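Insecticidal crystal protein Cry35Ab1 (Bacillus thuringiensis, PDB 4JP0) forms one component of a binary insecticidal toxin that, with Cry34Ab1, is active on western corn rootworm, the larval midgut epithelium probably being the primary target. Local coordinates at residues L353-L356 with T357-Y361. Sequence-based numbering, arbitrary orientation.
Sequences LLLL and TNHSY
The imidazole of His359 turns its ND1 edge to the carbonyl oxygen of Leu355, which lies slightly off the ring plane. The bond from His359 ND1 to Leu355 O is 2.9 Å long but bent, with an N-H...O angle of 135°. Leu355 CD2 sits on one side of the ring, well off its plane, 3.7 Å from His359 CE1, the two side chains slanting across each other. The phenol ring of Tyr361 receives Leu356 obliquely: CD2 of Leu356 sits 3.6 Å from CD2 of Tyr361, and both leucine methyls reach CE2. Leu356 has its CG anti to the carbonyl carbon (chi1 -76°); although its CB starts out away from 357-361 overall, the end of the side chain returns to the ring. The carbonyls of Leu354 and Leu355, near the close of the helix, each accept two donors from the turn that follows. Asn358 N bonds to Leu355 O at 3.2 Å, closing a type I turn from Leu355 to Asn358 and standing above the carbonyl plane, whereas His359 ND1 keeps close to that plane. Leu354 O accepts Thr357 N at 3.1 Å from above its plane and the hydroxyl OG1 of Thr357 at 2.6 Å within it; chi1 58° sets OG1 between the backbone N and the carbonyl carbon, from where it reaches Leu354 O. At the surface, the loop leads into helix 361-368: Ser360 is the N-cap, its OG capping a backbone N of that helix, while its backbone N bonds to OE1 of Glu363. Leu355 packs on Ile367 and Leu356 and His359 on Val364, while Tyr361 reaches Leu375 and Ile376 on helix 372-380, joining all three C-terminal helices.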
ATOM      1  N   LEU A 353      -6.436  25.057  32.140  1.00 23.48           N
ATOM      2  CA  LEU A 353      -5.042  25.515  32.292  1.00 24.68           C
ATOM      3  C   LEU A 353      -4.562  26.264  31.039  1.00 24.81           C
ATOM      4  O   LEU A 353      -3.799  27.253  31.109  1.00 24.45           O
ATOM      5  CB  LEU A 353      -4.110  24.329  32.563  1.00 26.25           C
ATOM      6  CG  LEU A 353      -4.477  23.520  33.819  1.00 28.14           C
ATOM      7  CD1 LEU A 353      -4.069  22.019  33.666  1.00 34.75           C
ATOM      8  CD2 LEU A 353      -3.869  24.120  35.069  1.00 31.15           C
ATOM      9  N   LEU A 354      -4.975  25.798  29.881  1.00 24.22           N
ATOM     10  CA  LEU A 354      -4.536  26.477  28.662  1.00 24.42           C
ATOM     11  C   LEU A 354      -5.137  27.881  28.623  1.00 23.83           C
ATOM     12  O   LEU A 354      -4.458  28.855  28.273  1.00 23.72           O
ATOM     13  CB  LEU A 354      -4.942  25.678  27.417  1.00 25.84           C
ATOM     14  CG  LEU A 354      -4.478  26.193  26.055  1.00 28.08           C
ATOM     15  CD1 LEU A 354      -2.969  26.376  26.030  1.00 28.14           C
ATOM     16  CD2 LEU A 354      -4.934  25.239  24.912  1.00 28.29           C
ATOM     17  N   LEU A 355      -6.409  27.985  28.986  1.00 21.77           N
ATOM     18  CA  LEU A 355      -7.070  29.268  28.964  1.00 21.84           C
ATOM     19  C   LEU A 355      -6.375  30.260  29.895  1.00 23.00           C
ATOM     20  O   LEU A 355      -6.362  31.474  29.635  1.00 21.91           O
ATOM     21  CB  LEU A 355      -8.520  29.128  29.394  1.00 22.17           C
ATOM     22  CG  LEU A 355      -9.503  28.567  28.360  1.00 24.15           C
ATOM     23  CD1 LEU A 355     -10.868  28.364  28.970  1.00 25.55           C
ATOM     24  CD2 LEU A 355      -9.586  29.489  27.142  1.00 25.28           C
ATOM     25  N   LEU A 356      -5.857  29.749  31.003  1.00 22.25           N
ATOM     26  CA  LEU A 356      -5.213  30.619  31.983  1.00 23.68           C
ATOM     27  C   LEU A 356      -3.935  31.308  31.456  1.00 22.64           C
ATOM     28  O   LEU A 356      -3.456  32.256  32.082  1.00 22.97           O
ATOM     29  CB  LEU A 356      -4.908  29.866  33.262  1.00 23.56           C
ATOM     30  CG  LEU A 356      -6.049  29.550  34.242  1.00 26.94           C
ATOM     31  CD1 LEU A 356      -5.471  28.668  35.381  1.00 27.68           C
ATOM     32  CD2 LEU A 356      -6.680  30.779  34.835  1.00 26.68           C
ATOM     33  N   THR A 357      -3.395  30.854  30.325  1.00 21.78           N
ATOM     34  CA  THR A 357      -2.198  31.505  29.773  1.00 21.30           C
ATOM     35  C   THR A 357      -2.497  32.835  29.099  1.00 20.95           C
ATOM     36  O   THR A 357      -1.583  33.586  28.740  1.00 20.99           O
ATOM     37  CB  THR A 357      -1.466  30.625  28.776  1.00 21.68           C
ATOM     38  OG1 THR A 357      -2.356  30.270  27.716  1.00 19.41           O
ATOM     39  CG2 THR A 357      -1.096  29.314  29.428  1.00 22.06           C
ATOM     40  N   ASN A 358      -3.752  33.145  28.881  1.00 20.43           N
ATOM     41  CA  ASN A 358      -4.141  34.457  28.352  1.00 20.33           C
ATOM     42  C   ASN A 358      -5.526  34.951  28.775  1.00 20.25           C
ATOM     43  O   ASN A 358      -6.136  35.713  28.109  1.00 18.92           O
ATOM     44  CB  ASN A 358      -3.950  34.529  26.845  1.00 20.60           C
ATOM     45  CG  ASN A 358      -4.877  33.608  26.070  1.00 20.83           C
ATOM     46  OD1 ASN A 358      -5.578  32.817  26.615  1.00 21.43           O
ATOM     47  ND2 ASN A 358      -4.846  33.736  24.779  1.00 20.56           N
ATOM     48  N   HIS A 359      -5.940  34.482  29.939  1.00 20.73           N
ATOM     49  CA  HIS A 359      -7.180  34.914  30.535  1.00 22.16           C
ATOM     50  C   HIS A 359      -6.974  35.049  32.022  1.00 23.55           C
ATOM     51  O   HIS A 359      -6.128  34.428  32.563  1.00 23.57           O
ATOM     52  CB  HIS A 359      -8.312  33.896  30.336  1.00 22.11           C
ATOM     53  CG  HIS A 359      -8.800  33.766  28.933  1.00 23.86           C
ATOM     54  ND1 HIS A 359      -8.112  33.084  27.971  1.00 22.27           N
ATOM     55  CD2 HIS A 359      -9.910  34.237  28.332  1.00 23.41           C
ATOM     56  CE1 HIS A 359      -8.779  33.122  26.844  1.00 25.32           C
ATOM     57  NE2 HIS A 359      -9.874  33.822  27.037  1.00 23.99           N
ATOM     58  N   SER A 360      -7.798  35.816  32.684  1.00 23.41           N
ATOM     59  CA  SER A 360      -7.721  35.834  34.131  1.00 26.33           C
ATOM     60  C   SER A 360      -8.487  34.656  34.777  1.00 27.43           C
ATOM     61  O   SER A 360      -9.238  34.002  34.140  1.00 27.98           O
ATOM     62  CB  SER A 360      -8.244  37.145  34.679  1.00 20.00           C
ATOM     63  OG  SER A 360      -9.561  37.289  34.363  1.00 20.00           O
ATOM     64  N   TYR A 361      -8.271  34.448  36.066  1.00 29.38           N
ATOM     65  CA  TYR A 361      -8.976  33.434  36.822  1.00 30.77           C
ATOM     66  C   TYR A 361     -10.446  33.656  36.702  1.00 31.36           C
ATOM     67  O   TYR A 361     -11.157  32.775  36.392  1.00 31.45           O
ATOM     68  CB  TYR A 361      -8.554  33.457  38.271  1.00 31.63           C
ATOM     69  CG  TYR A 361      -7.296  32.726  38.533  1.00 35.20           C
ATOM     70  CD1 TYR A 361      -6.167  33.361  38.939  1.00 38.21           C
ATOM     71  CD2 TYR A 361      -7.224  31.400  38.325  1.00 37.99           C
ATOM     72  CE1 TYR A 361      -5.037  32.674  39.148  1.00 39.63           C
ATOM     73  CE2 TYR A 361      -6.102  30.718  38.538  1.00 40.16           C
ATOM     74  CZ  TYR A 361      -5.018  31.336  38.953  1.00 39.50           C
ATOM     75  OH  TYR A 361      -3.922  30.610  39.134  1.00 40.54           O
TER